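Long-range contacts in outer membrane protein SusF (Bacteroides thetaiotaomicron, PDB 4FE9), which binds starch at the bacterial cell surface through its carbohydrate-binding modules, ahead of transport of the glycan into the periplasm for degradation: residues R106-R111 / T139-T144; L179-A184 / K240-F245; L351-V356 / V416-V421; L407-V412 / Q451-Q456; T429-F434 / V458-G463. All blocks are in the same frame, centred on the assembly; numbering follows the deposited sequence.

Contact 1 (R106-R111 / T139-T144); sequences RASVVR and TLQPAT. With EDO (1,2-ethanediol), chain D.
S108 lies against Q141 and P142, and its hydroxyl is the hub of the contact. OG, set anti to the backbone N (chi1 -174°), donates to P142 O at 2.8 Å and accepts from Q141 NE2 at 2.9 Å. The second bond is nearly straight (164°), close to the amide plane of Q141. The Q141 chain is extended, CG anti to the backbone N; its NE2 also makes weak bonds to S108 O and to a 1,2-ethanediol, probably picked up from the crystallisation liquor. An alanine in place of Q141 would probably leave S108 OG with one bond fewer and remove the side-chain tie to the bend at S108. That bend is an inverse gamma turn, in the loop between helix 92-102 and strand 111-122. Just beyond it R111 and L140 form an antiparallel hydrogen-bonded pair, R111 N to L140 O at 2.9 Å, where strand 111-122 pairs with strand 128-141 in the mixed sheet of the SusF N-terminal domain. The P142 ring packs against the carbonyls that flank S108, CG 3.5 Å from A107 O and CD 3.3 Å from V109 O. A water donates to both R106 O and A143 O.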
# COMPACT_ATOMS: atom_id res chain seq x y z
N ARG A 106 1.84 -18.28 -3.79
CA ARG A 106 1.73 -19.61 -4.30
C ARG A 106 2.36 -19.77 -5.67
O ARG A 106 2.27 -20.83 -6.26
CB ARG A 106 0.30 -20.06 -4.31
CG ARG A 106 -0.45 -19.71 -3.00
CD ARG A 106 -1.76 -20.51 -2.91
NE ARG A 106 -1.48 -21.91 -2.68
CZ ARG A 106 -2.39 -22.87 -2.65
NH1 ARG A 106 -3.69 -22.58 -2.71
NH2 ARG A 106 -2.00 -24.15 -2.52
N ALA A 107 3.04 -18.73 -6.15
CA ALA A 107 3.54 -18.75 -7.53
C ALA A 107 4.46 -19.99 -7.73
O ALA A 107 5.23 -20.36 -6.82
CB ALA A 107 4.31 -17.49 -7.80
N SER A 108 4.39 -20.62 -8.91
CA SER A 108 5.19 -21.81 -9.15
C SER A 108 6.61 -21.47 -9.59
O SER A 108 7.04 -21.83 -10.70
CB SER A 108 4.52 -22.71 -10.15
OG SER A 108 5.23 -23.93 -10.28
N VAL A 109 7.35 -20.84 -8.69
CA VAL A 109 8.70 -20.33 -8.95
C VAL A 109 9.68 -21.05 -7.97
O VAL A 109 9.32 -21.32 -6.80
CB VAL A 109 8.73 -18.78 -8.64
CG1 VAL A 109 10.16 -18.24 -8.66
CG2 VAL A 109 7.85 -18.01 -9.66
N VAL A 110 10.92 -21.28 -8.40
CA VAL A 110 11.93 -21.88 -7.49
C VAL A 110 12.28 -20.94 -6.31
O VAL A 110 12.73 -19.81 -6.52
CB VAL A 110 13.22 -22.29 -8.24
CG1 VAL A 110 14.22 -22.89 -7.27
CG2 VAL A 110 12.89 -23.27 -9.36
N ARG A 111 11.96 -21.37 -5.10
CA ARG A 111 12.15 -20.52 -3.90
C ARG A 111 13.32 -21.05 -3.09
O ARG A 111 13.38 -22.23 -2.76
CB ARG A 111 10.89 -20.53 -3.01
CG ARG A 111 9.64 -20.01 -3.70
CD ARG A 111 9.78 -18.53 -4.03
NE ARG A 111 8.48 -17.97 -4.39
CZ ARG A 111 8.30 -16.78 -4.94
NH1 ARG A 111 9.36 -16.02 -5.27
NH2 ARG A 111 7.05 -16.35 -5.17
N THR A 139 16.05 -25.53 -2.20
CA THR A 139 14.99 -24.83 -2.90
C THR A 139 13.78 -25.71 -3.11
O THR A 139 13.87 -26.94 -2.99
CB THR A 139 15.45 -24.36 -4.25
OG1 THR A 139 15.63 -25.50 -5.11
CG2 THR A 139 16.76 -23.55 -4.11
N LEU A 140 12.62 -25.07 -3.25
CA LEU A 140 11.38 -25.76 -3.43
C LEU A 140 10.52 -24.94 -4.40
O LEU A 140 10.47 -23.71 -4.32
CB LEU A 140 10.63 -25.92 -2.08
CG LEU A 140 9.26 -26.61 -2.09
CD1 LEU A 140 9.01 -27.48 -0.83
CD2 LEU A 140 8.12 -25.58 -2.24
N GLN A 141 9.88 -25.63 -5.33
CA GLN A 141 9.00 -24.96 -6.27
C GLN A 141 7.58 -25.41 -6.03
O GLN A 141 7.24 -26.58 -6.27
CB GLN A 141 9.41 -25.31 -7.71
CG GLN A 141 8.49 -24.66 -8.78
CD GLN A 141 8.73 -25.24 -10.17
OE1 GLN A 141 9.73 -25.89 -10.39
NE2 GLN A 141 7.79 -25.05 -11.05
N PRO A 142 6.72 -24.48 -5.62
CA PRO A 142 5.33 -24.85 -5.38
C PRO A 142 4.69 -25.34 -6.66
O PRO A 142 5.25 -25.15 -7.74
CB PRO A 142 4.70 -23.54 -4.93
CG PRO A 142 5.81 -22.76 -4.33
CD PRO A 142 7.02 -23.11 -5.17
N ALA A 143 3.58 -26.05 -6.53
CA ALA A 143 2.93 -26.71 -7.66
C ALA A 143 2.36 -25.65 -8.61
O ALA A 143 2.28 -24.45 -8.27
CB ALA A 143 1.84 -27.60 -7.20
N THR A 144 2.22 -26.06 -9.85
CA THR A 144 1.69 -25.22 -10.91
C THR A 144 0.35 -24.62 -10.50
O THR A 144 -0.49 -25.29 -9.92
CB THR A 144 1.55 -26.06 -12.18
OG1 THR A 144 2.87 -26.43 -12.60
CG2 THR A 144 0.86 -25.26 -13.31
C1 EDO D . 7.99 -27.56 -13.75
O1 EDO D . 7.20 -26.38 -14.00
C2 EDO D . 7.18 -28.53 -12.91
O2 EDO D . 5.81 -28.57 -13.38
O HOH W 1 1.08 -23.42 -6.07

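Contact 2 (L179-A184 / K240-F245); sequences LYILEA and KIKISF
Y180 and F245 form the first of three antiparallel hydrogen-bonded pairs; L182 with I243 and A184 with I241 are the others. In each pair both N-H groups and both carbonyls are satisfied across the contact. Y180 N donates to F245 O at 2.8 Å, almost straight at 173°, and F245 N returns a bond to Y180 O. I243 N to L182 O is equally short at 2.8 Å, whereas A184 N to I241 O is 3.0 Å. I181 bonds through its backbone to K171 of strand 168-172, and K242 and S244 to K255 and T253 of strand 251-256. F245 O also sits at the edge of the Y180 ring, in its plane, 3.8 Å from CD2. The two aromatic side chains lie side by side, pointing the same way, and Y153 meets both rings edge-to-face; I243 packs on F192 of the D-glucose site. CG1 of I181, anti to its carbonyl carbon (chi1 -59°), heads toward S244, while CG2, anti to the backbone N, lies 3.6 Å from K242 CE. E183 OE1 accepts a hydrogen bond from N257 ND2. Strands 179-186 and 241-246 are thus antiparallel neighbours in the sheet of carbohydrate-binding module 1, consistent with the Ig-like beta fold of this protein.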
# COMPACT_ATOMS: atom_id res chain seq x y z
N LEU A 179 -3.42 -8.40 -11.21
CA LEU A 179 -4.27 -7.94 -10.14
C LEU A 179 -5.71 -7.62 -10.63
O LEU A 179 -5.90 -6.91 -11.65
CB LEU A 179 -3.65 -6.74 -9.49
CG LEU A 179 -4.33 -6.18 -8.23
CD1 LEU A 179 -4.38 -7.23 -7.12
CD2 LEU A 179 -3.55 -4.91 -7.75
N TYR A 180 -6.69 -8.26 -9.98
CA TYR A 180 -8.10 -8.02 -10.26
C TYR A 180 -8.80 -7.46 -9.03
O TYR A 180 -8.53 -7.88 -7.90
CB TYR A 180 -8.80 -9.31 -10.67
CG TYR A 180 -8.23 -9.94 -11.87
CD1 TYR A 180 -8.78 -9.68 -13.13
CD2 TYR A 180 -7.04 -10.67 -11.81
CE1 TYR A 180 -8.22 -10.25 -14.28
CE2 TYR A 180 -6.43 -11.15 -12.96
CZ TYR A 180 -7.04 -10.97 -14.18
OH TYR A 180 -6.50 -11.52 -15.31
N ILE A 181 -9.72 -6.54 -9.26
CA ILE A 181 -10.28 -5.71 -8.21
C ILE A 181 -11.80 -5.71 -8.35
O ILE A 181 -12.33 -5.58 -9.46
CB ILE A 181 -9.80 -4.25 -8.36
CG1 ILE A 181 -8.28 -4.16 -8.31
CG2 ILE A 181 -10.43 -3.37 -7.31
CD1 ILE A 181 -7.72 -4.42 -6.98
N LEU A 182 -12.50 -5.69 -7.22
CA LEU A 182 -13.91 -5.31 -7.21
C LEU A 182 -14.18 -4.42 -6.03
O LEU A 182 -13.95 -4.79 -4.90
CB LEU A 182 -14.81 -6.55 -7.12
CG LEU A 182 -16.28 -6.22 -7.24
CD1 LEU A 182 -16.67 -6.09 -8.70
CD2 LEU A 182 -17.16 -7.25 -6.52
N GLU A 183 -14.76 -3.26 -6.31
CA GLU A 183 -15.28 -2.41 -5.28
C GLU A 183 -16.76 -2.65 -5.16
O GLU A 183 -17.42 -2.83 -6.14
CB GLU A 183 -15.00 -0.96 -5.61
CG GLU A 183 -13.53 -0.70 -5.88
CD GLU A 183 -13.25 0.74 -6.26
OE1 GLU A 183 -13.22 1.61 -5.37
OE2 GLU A 183 -13.21 1.01 -7.48
N ALA A 184 -17.24 -2.80 -3.94
CA ALA A 184 -18.65 -3.02 -3.72
C ALA A 184 -19.05 -2.32 -2.45
O ALA A 184 -18.19 -1.92 -1.65
CB ALA A 184 -18.96 -4.53 -3.63
N LYS A 240 -18.54 0.02 2.40
CA LYS A 240 -17.76 0.06 1.17
C LYS A 240 -16.51 -0.78 1.36
O LYS A 240 -15.75 -0.57 2.30
CB LYS A 240 -17.36 1.48 0.83
CG LYS A 240 -18.51 2.35 0.35
CD LYS A 240 -18.14 3.79 0.50
CE LYS A 240 -19.34 4.68 0.38
NZ LYS A 240 -19.67 4.86 -1.05
N ILE A 241 -16.34 -1.76 0.49
CA ILE A 241 -15.19 -2.65 0.55
C ILE A 241 -14.56 -2.78 -0.80
O ILE A 241 -15.13 -2.36 -1.81
CB ILE A 241 -15.58 -4.06 1.06
CG1 ILE A 241 -16.59 -4.74 0.13
CG2 ILE A 241 -16.11 -3.99 2.46
CD1 ILE A 241 -16.71 -6.22 0.41
N LYS A 242 -13.30 -3.23 -0.81
CA LYS A 242 -12.62 -3.54 -2.05
C LYS A 242 -11.99 -4.93 -1.94
O LYS A 242 -11.29 -5.22 -0.98
CB LYS A 242 -11.53 -2.51 -2.30
CG LYS A 242 -10.63 -2.85 -3.47
CD LYS A 242 -9.43 -1.93 -3.52
CE LYS A 242 -9.48 -1.05 -4.74
NZ LYS A 242 -8.35 -0.04 -4.69
N ILE A 243 -12.33 -5.80 -2.88
CA ILE A 243 -11.86 -7.16 -2.88
C ILE A 243 -10.77 -7.26 -3.95
O ILE A 243 -10.97 -6.77 -5.06
CB ILE A 243 -12.97 -8.11 -3.27
CG1 ILE A 243 -14.04 -8.16 -2.19
CG2 ILE A 243 -12.42 -9.55 -3.47
CD1 ILE A 243 -15.27 -8.93 -2.65
N SER A 244 -9.55 -7.64 -3.55
CA SER A 244 -8.43 -7.75 -4.50
C SER A 244 -7.98 -9.17 -4.64
O SER A 244 -7.85 -9.89 -3.64
CB SER A 244 -7.26 -6.90 -4.07
OG SER A 244 -7.63 -5.54 -4.05
N PHE A 245 -7.64 -9.56 -5.87
CA PHE A 245 -7.26 -10.93 -6.17
C PHE A 245 -6.00 -10.90 -7.06
O PHE A 245 -6.01 -10.30 -8.14
CB PHE A 245 -8.40 -11.64 -6.92
CG PHE A 245 -7.99 -12.94 -7.57
CD1 PHE A 245 -7.16 -13.83 -6.90
CD2 PHE A 245 -8.40 -13.24 -8.87
CE1 PHE A 245 -6.77 -15.01 -7.48
CE2 PHE A 245 -8.03 -14.44 -9.47
CZ PHE A 245 -7.17 -15.32 -8.79

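Contact 3 (L351-V356 / V416-V421); sequences LVYVSV and VNPKAV
L351 meets V416 tip to tip, and the fit is tight: CD1 comes to 3.4 Å from V416 CB, closer than usual for two carbons. CG of L351 is anti to the backbone N (chi1 -176°), and from it the two methyls divide the work, CD1 touching all three side-chain carbons of V416 and CD2 resting more loosely on P418 CG at 4.4 Å. Two residues on, Y353 again faces the second segment. Its side chain crosses P418 at about a right angle, CD2 lying 3.8 Å from P418 CB. Farther out, A420 CB approaches the end of the phenol, 3.3 Å from Y353 OH and 3.6 Å from CZ. P418 and A420 belong to one type I beta turn, P418 to V421, closed by V421 N to P418 O. An alanine in place of Y353 would probably open a gap beside P418 and leave the methyl of A420 without its aromatic partner. The contact joins strand 348-357 of carbohydrate-binding module 2 to the loop between strands 410-415 and 430-434 of module 3. Neighbouring strands add to the interface: V416 also packs on W296 and I298 of strand 294-301, and P418 on E366 of strand 360-366.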
# COMPACT_ATOMS: atom_id res chain seq x y z
N LEU A 351 3.47 22.23 -0.94
CA LEU A 351 2.26 21.50 -1.35
C LEU A 351 2.14 20.20 -0.55
O LEU A 351 2.97 19.29 -0.69
CB LEU A 351 2.29 21.18 -2.86
CG LEU A 351 1.00 20.49 -3.40
CD1 LEU A 351 0.68 20.89 -4.83
CD2 LEU A 351 1.06 19.01 -3.29
N VAL A 352 1.17 20.18 0.37
CA VAL A 352 0.89 19.00 1.13
C VAL A 352 -0.18 18.15 0.42
O VAL A 352 -1.25 18.66 0.04
CB VAL A 352 0.38 19.38 2.51
CG1 VAL A 352 -0.00 18.15 3.28
CG2 VAL A 352 1.48 20.18 3.28
N TYR A 353 0.13 16.87 0.21
CA TYR A 353 -0.80 15.93 -0.42
C TYR A 353 -1.10 14.77 0.52
O TYR A 353 -0.18 14.16 1.07
CB TYR A 353 -0.18 15.43 -1.71
CG TYR A 353 -0.91 14.28 -2.36
CD1 TYR A 353 -0.63 12.97 -1.99
CD2 TYR A 353 -1.79 14.49 -3.41
CE1 TYR A 353 -1.23 11.89 -2.64
CE2 TYR A 353 -2.38 13.44 -4.07
CZ TYR A 353 -2.12 12.14 -3.66
OH TYR A 353 -2.74 11.09 -4.30
N VAL A 354 -2.40 14.52 0.80
CA VAL A 354 -2.82 13.52 1.79
C VAL A 354 -3.90 12.58 1.17
O VAL A 354 -4.82 13.03 0.45
CB VAL A 354 -3.40 14.16 3.06
CG1 VAL A 354 -3.78 13.06 4.09
CG2 VAL A 354 -2.44 15.16 3.69
N SER A 355 -3.74 11.28 1.37
CA SER A 355 -4.70 10.31 0.86
C SER A 355 -5.09 9.34 1.98
O SER A 355 -4.24 8.89 2.75
CB SER A 355 -4.09 9.55 -0.31
OG SER A 355 -5.03 8.69 -0.91
N VAL A 356 -6.39 9.11 2.14
CA VAL A 356 -6.91 8.26 3.23
C VAL A 356 -8.01 7.38 2.64
O VAL A 356 -9.03 7.88 2.15
CB VAL A 356 -7.52 9.12 4.36
CG1 VAL A 356 -8.12 8.25 5.48
CG2 VAL A 356 -6.49 10.08 4.92
N VAL A 416 -2.06 23.60 -9.30
CA VAL A 416 -0.92 22.76 -8.94
C VAL A 416 -1.06 21.42 -9.65
O VAL A 416 -2.03 21.20 -10.37
CB VAL A 416 -0.87 22.52 -7.42
CG1 VAL A 416 -0.72 23.85 -6.67
CG2 VAL A 416 -2.14 21.80 -6.97
N ASN A 417 -0.04 20.57 -9.53
CA ASN A 417 -0.12 19.21 -10.04
C ASN A 417 0.76 18.28 -9.18
O ASN A 417 1.93 18.15 -9.43
CB ASN A 417 0.36 19.16 -11.50
CG ASN A 417 0.30 17.72 -12.10
OD1 ASN A 417 1.31 17.21 -12.62
ND2 ASN A 417 -0.91 17.11 -12.10
N PRO A 418 0.16 17.60 -8.20
CA PRO A 418 0.93 16.64 -7.37
C PRO A 418 1.55 15.48 -8.17
O PRO A 418 1.08 15.13 -9.25
CB PRO A 418 -0.11 16.11 -6.37
CG PRO A 418 -1.29 17.13 -6.46
CD PRO A 418 -1.28 17.58 -7.87
N LYS A 419 2.62 14.90 -7.63
CA LYS A 419 3.26 13.74 -8.25
C LYS A 419 2.25 12.71 -8.63
O LYS A 419 2.36 12.09 -9.69
CB LYS A 419 4.30 13.09 -7.29
CG LYS A 419 5.72 13.62 -7.47
CD LYS A 419 5.72 15.07 -8.00
CE LYS A 419 7.15 15.61 -8.24
NZ LYS A 419 7.13 17.07 -8.62
N ALA A 420 1.39 12.36 -7.68
CA ALA A 420 0.47 11.21 -7.83
C ALA A 420 -0.55 11.43 -8.96
O ALA A 420 -1.22 10.49 -9.37
CB ALA A 420 -0.25 10.93 -6.51
N VAL A 421 -0.72 12.67 -9.39
CA VAL A 421 -1.74 12.99 -10.43
C VAL A 421 -1.07 13.25 -11.79
O VAL A 421 -0.10 14.00 -11.88
CB VAL A 421 -2.59 14.23 -10.03
CG1 VAL A 421 -3.65 14.58 -11.17
CG2 VAL A 421 -3.28 14.00 -8.70

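Contact 4 (L407-V412 / Q451-Q456); sequences LKDGAV and QGKTGQ
D409 and K453 cross their side chains obliquely, and the carboxylate of D409 reaches the first residues of the K453-Q456 turn. CG of D409 is anti to its own carbonyl carbon (chi1 -46°). From there OD1 touches K453 at both CA and CB, each 3.2 Å away, and accepts a weak hydrogen bond from T454 N at 3.4 Å. The contact with K453 therefore involves the root of the lysine chain; its NZ lies well away from the carboxylate. OD2 lies 3.5 Å from the hydroxyl of T454, OG1, while T454 CG2 packs against the backbone of L407, 3.6 Å from its carbonyl carbon. K408 O is buried here without a partner. Q451 folds back at chi2 (-58°), which turns CD toward G410; OE1 lies 3.4 Å from G410 C, beside G410 O, two acceptors not bonded to each other. Between these side chains G410 and G452 form an antiparallel hydrogen-bonded pair in which G452 N to G410 O is 2.9 Å and very straight at 175°. V412 CG2 lies 3.8 Å from G452 N, and a side chain on this glycine would probably crowd that methyl. The type II beta turn K453-Q456 follows, Q456 OE1 accepting from K453 N. Short strand 451-452 thus flanks the start of strand 410-415 in carbohydrate-binding module 3; F406 packs on both V412 and Q456, and strand 410-415 runs on to pair with strands 371-374 and 430-434.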
# COMPACT_ATOMS: atom_id res chain seq x y z
N LEU A 407 0.86 36.95 -21.47
CA LEU A 407 1.35 37.19 -22.82
C LEU A 407 0.25 37.65 -23.78
O LEU A 407 0.52 37.98 -24.94
CB LEU A 407 2.00 35.93 -23.37
CG LEU A 407 3.41 35.58 -22.89
CD1 LEU A 407 3.63 36.06 -21.45
CD2 LEU A 407 3.68 34.06 -23.02
N LYS A 408 -1.01 37.52 -23.34
CA LYS A 408 -2.18 37.73 -24.20
C LYS A 408 -3.40 37.94 -23.34
O LYS A 408 -3.42 37.56 -22.16
CB LYS A 408 -2.41 36.54 -25.10
CG LYS A 408 -1.62 36.58 -26.39
CD LYS A 408 -1.65 35.23 -27.09
CE LYS A 408 -2.75 34.33 -26.52
NZ LYS A 408 -3.98 34.40 -27.33
N ASP A 409 -4.41 38.57 -23.90
CA ASP A 409 -5.73 38.54 -23.29
C ASP A 409 -6.28 37.13 -23.39
O ASP A 409 -5.97 36.41 -24.33
CB ASP A 409 -6.67 39.54 -23.99
CG ASP A 409 -6.01 40.90 -24.20
OD1 ASP A 409 -5.90 41.68 -23.21
OD2 ASP A 409 -5.46 41.12 -25.31
N GLY A 410 -6.99 36.70 -22.37
CA GLY A 410 -7.63 35.38 -22.39
C GLY A 410 -8.15 34.99 -21.03
O GLY A 410 -8.06 35.78 -20.06
N ALA A 411 -8.77 33.82 -20.96
CA ALA A 411 -9.24 33.27 -19.69
C ALA A 411 -8.04 32.79 -18.87
O ALA A 411 -7.14 32.17 -19.41
CB ALA A 411 -10.21 32.13 -19.93
N VAL A 412 -7.98 33.21 -17.62
CA VAL A 412 -6.97 32.76 -16.69
C VAL A 412 -7.32 31.36 -16.14
O VAL A 412 -8.44 31.12 -15.73
CB VAL A 412 -6.85 33.72 -15.51
CG1 VAL A 412 -5.78 33.23 -14.51
CG2 VAL A 412 -6.54 35.15 -16.00
N GLN A 451 -11.37 36.68 -16.92
CA GLN A 451 -10.52 37.24 -18.00
C GLN A 451 -9.32 38.00 -17.41
O GLN A 451 -9.44 38.66 -16.38
CB GLN A 451 -11.33 38.20 -18.91
CG GLN A 451 -12.53 37.58 -19.56
CD GLN A 451 -12.18 36.38 -20.43
OE1 GLN A 451 -11.22 36.42 -21.19
NE2 GLN A 451 -13.02 35.35 -20.38
N GLY A 452 -8.18 37.88 -18.07
CA GLY A 452 -7.06 38.78 -17.82
C GLY A 452 -6.60 39.43 -19.09
O GLY A 452 -6.91 38.94 -20.18
N LYS A 453 -5.79 40.48 -18.96
CA LYS A 453 -5.22 41.18 -20.15
C LYS A 453 -3.70 41.11 -20.17
O LYS A 453 -3.06 41.09 -19.13
CB LYS A 453 -5.66 42.66 -20.18
CG LYS A 453 -7.17 42.87 -19.99
CD LYS A 453 -7.46 43.51 -18.65
CE LYS A 453 -7.60 45.03 -18.77
NZ LYS A 453 -9.00 45.42 -19.08
N THR A 454 -3.14 41.19 -21.37
CA THR A 454 -1.69 41.19 -21.55
C THR A 454 -0.97 41.97 -20.47
O THR A 454 -1.45 43.00 -19.98
CB THR A 454 -1.30 41.74 -22.91
OG1 THR A 454 -2.27 41.35 -23.87
CG2 THR A 454 0.08 41.19 -23.34
N GLY A 455 0.14 41.39 -20.00
CA GLY A 455 1.04 42.07 -19.07
C GLY A 455 0.50 42.17 -17.66
O GLY A 455 1.18 42.64 -16.77
N GLN A 456 -0.74 41.74 -17.46
CA GLN A 456 -1.23 41.51 -16.10
C GLN A 456 -0.59 40.26 -15.48
O GLN A 456 0.02 39.46 -16.19
CB GLN A 456 -2.76 41.37 -16.10
CG GLN A 456 -3.53 42.67 -16.23
CD GLN A 456 -5.04 42.46 -16.05
OE1 GLN A 456 -5.62 41.52 -16.60
NE2 GLN A 456 -5.66 43.31 -15.24

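Contact 5 (T429-F434 / V458-G463); sequences TEFIIF and VYLNFG
F431 and I433 project from strand 430-434 toward V458, L460 and F462, so alternate side chains of one segment mesh with alternate side chains of the other. The backbones stay apart: the strand axes approach no closer than 9.0 Å and make an angle of 99°, leaving side chains to fill the space between two sheets. The forked end of L460 is the central bump. F431 CG sits between its backbone N and carbonyl carbon (chi1 55°), from where the ring reaches L460 tip to tip; CD1 of the leucine meets the ring edge, in plane and 3.9 Å from F431 CE1. Its other methyl, CD2, lies 3.8 Å from I433 CD1, so L460 fits into the hollow between F431 and I433. A second bump is I433: its side chain and that of V458 slide past each other in opposite directions, and CD1 comes to 3.4 Å from V458 CG1, a tight carbon contact. F462 crosses F431 at about a right angle in an offset edge-to-face pair, with centroids 6.0 Å apart and planes at 75°. The edge of F462 is turned toward the face of F431, and the two CZ atoms are 4.0 Å apart. W296 of module 2 also packs on F431, and F401 meets F462 edge-to-face. Every group that meets here is a hydrocarbon, so the hold of strand 430-434 on strand 458-461 and the F462 beyond it probably rests on close fit and exclusion of water, as in the core of a beta-sandwich, the aromatic pair probably adding a weak electrostatic preference for edge against face.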
# COMPACT_ATOMS: atom_id res chain seq x y z
N THR A 429 -6.84 19.67 -9.75
CA THR A 429 -6.39 20.50 -8.65
C THR A 429 -6.18 21.92 -9.16
O THR A 429 -5.06 22.44 -9.20
CB THR A 429 -5.05 19.94 -7.99
OG1 THR A 429 -4.02 19.83 -8.98
CG2 THR A 429 -5.29 18.54 -7.36
N GLU A 430 -7.27 22.53 -9.61
CA GLU A 430 -7.17 23.86 -10.15
C GLU A 430 -8.03 24.81 -9.37
O GLU A 430 -8.82 24.40 -8.48
CB GLU A 430 -7.49 23.90 -11.66
CG GLU A 430 -9.02 23.73 -11.99
CD GLU A 430 -9.39 24.24 -13.38
OE1 GLU A 430 -8.81 25.29 -13.83
OE2 GLU A 430 -10.36 23.68 -13.97
N PHE A 431 -7.76 26.09 -9.56
CA PHE A 431 -8.50 27.11 -8.86
C PHE A 431 -8.37 28.45 -9.58
O PHE A 431 -7.74 28.56 -10.65
CB PHE A 431 -7.96 27.24 -7.42
CG PHE A 431 -6.50 27.50 -7.36
CD1 PHE A 431 -6.01 28.80 -7.38
CD2 PHE A 431 -5.59 26.45 -7.42
CE1 PHE A 431 -4.65 29.05 -7.35
CE2 PHE A 431 -4.23 26.69 -7.37
CZ PHE A 431 -3.76 27.99 -7.38
N ILE A 432 -9.05 29.44 -9.06
CA ILE A 432 -9.10 30.77 -9.67
C ILE A 432 -9.43 31.79 -8.55
O ILE A 432 -9.55 31.42 -7.37
CB ILE A 432 -10.16 30.79 -10.83
CG1 ILE A 432 -9.91 31.95 -11.80
CG2 ILE A 432 -11.59 30.80 -10.27
CD1 ILE A 432 -8.57 31.91 -12.48
N ILE A 433 -9.50 33.08 -8.90
CA ILE A 433 -9.94 34.13 -7.94
C ILE A 433 -11.30 34.70 -8.35
O ILE A 433 -11.48 35.11 -9.49
CB ILE A 433 -8.91 35.30 -7.92
CG1 ILE A 433 -7.60 34.83 -7.35
CG2 ILE A 433 -9.43 36.46 -7.12
CD1 ILE A 433 -6.59 34.67 -8.40
N PHE A 434 -12.25 34.75 -7.40
CA PHE A 434 -13.50 35.51 -7.57
C PHE A 434 -13.62 36.45 -6.40
O PHE A 434 -13.59 36.01 -5.24
CB PHE A 434 -14.74 34.57 -7.55
CG PHE A 434 -14.79 33.56 -8.70
CD1 PHE A 434 -14.79 33.99 -10.04
CD2 PHE A 434 -15.11 32.20 -8.43
CE1 PHE A 434 -14.95 33.05 -11.11
CE2 PHE A 434 -15.27 31.27 -9.47
CZ PHE A 434 -15.16 31.70 -10.83
N VAL A 458 -1.20 37.29 -11.81
CA VAL A 458 -2.01 36.88 -10.63
C VAL A 458 -1.23 37.03 -9.32
O VAL A 458 -0.08 36.64 -9.26
CB VAL A 458 -2.47 35.37 -10.74
CG1 VAL A 458 -3.41 35.02 -9.62
CG2 VAL A 458 -3.09 35.10 -12.08
N TYR A 459 -1.91 37.43 -8.24
CA TYR A 459 -1.30 37.43 -6.90
C TYR A 459 -2.10 36.57 -5.92
O TYR A 459 -3.26 36.86 -5.65
CB TYR A 459 -1.19 38.88 -6.34
CG TYR A 459 -0.37 39.82 -7.20
CD1 TYR A 459 0.86 40.31 -6.77
CD2 TYR A 459 -0.81 40.19 -8.46
CE1 TYR A 459 1.65 41.09 -7.59
CE2 TYR A 459 -0.04 40.99 -9.28
CZ TYR A 459 1.17 41.46 -8.83
OH TYR A 459 1.90 42.27 -9.64
N LEU A 460 -1.42 35.62 -5.26
CA LEU A 460 -2.10 34.71 -4.35
C LEU A 460 -1.53 34.78 -2.96
O LEU A 460 -0.34 34.51 -2.74
CB LEU A 460 -1.99 33.26 -4.84
CG LEU A 460 -2.40 32.98 -6.28
CD1 LEU A 460 -1.82 31.67 -6.76
CD2 LEU A 460 -3.91 32.97 -6.39
N ASN A 461 -2.40 35.02 -1.99
CA ASN A 461 -2.03 34.83 -0.62
C ASN A 461 -2.69 33.60 -0.04
O ASN A 461 -3.83 33.65 0.41
CB ASN A 461 -2.42 36.07 0.20
CG ASN A 461 -1.86 36.04 1.59
OD1 ASN A 461 -1.77 34.98 2.22
ND2 ASN A 461 -1.60 37.22 2.14
N PHE A 462 -1.95 32.50 -0.00
CA PHE A 462 -2.52 31.24 0.45
C PHE A 462 -2.77 31.25 1.92
O PHE A 462 -3.66 30.56 2.40
CB PHE A 462 -1.64 30.07 0.08
CG PHE A 462 -1.72 29.70 -1.34
CD1 PHE A 462 -2.81 29.00 -1.82
CD2 PHE A 462 -0.65 29.93 -2.18
CE1 PHE A 462 -2.88 28.63 -3.15
CE2 PHE A 462 -0.69 29.53 -3.50
CZ PHE A 462 -1.81 28.86 -3.99
N GLY A 463 -2.02 32.07 2.65
CA GLY A 463 -2.25 32.22 4.10
C GLY A 463 -3.59 32.87 4.36
O GLY A 463 -4.28 32.52 5.31

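The five contacts run from the N-terminal part of SusF to its last carbohydrate-binding module. Contact 1 and contact 2 come first and in series, their centres about 26 Å apart, in different sheets. Contact 3 follows, about 24 Å from contact 2 between centres, and couples modules 2 and 3. Contact 4 and contact 5 both lie in the third module, their centres about 16 Å apart and their segments alternating along the chain; strands 410-415 and 430-434 are neighbours in one sheet, and V412 touches both I432 and V458. Contact 5 also adjoins contact 3 where T429 meets V416 and P418. Contact 1 and contact 4, about 64 Å apart between centres, show how extended this multidomain starch binder is.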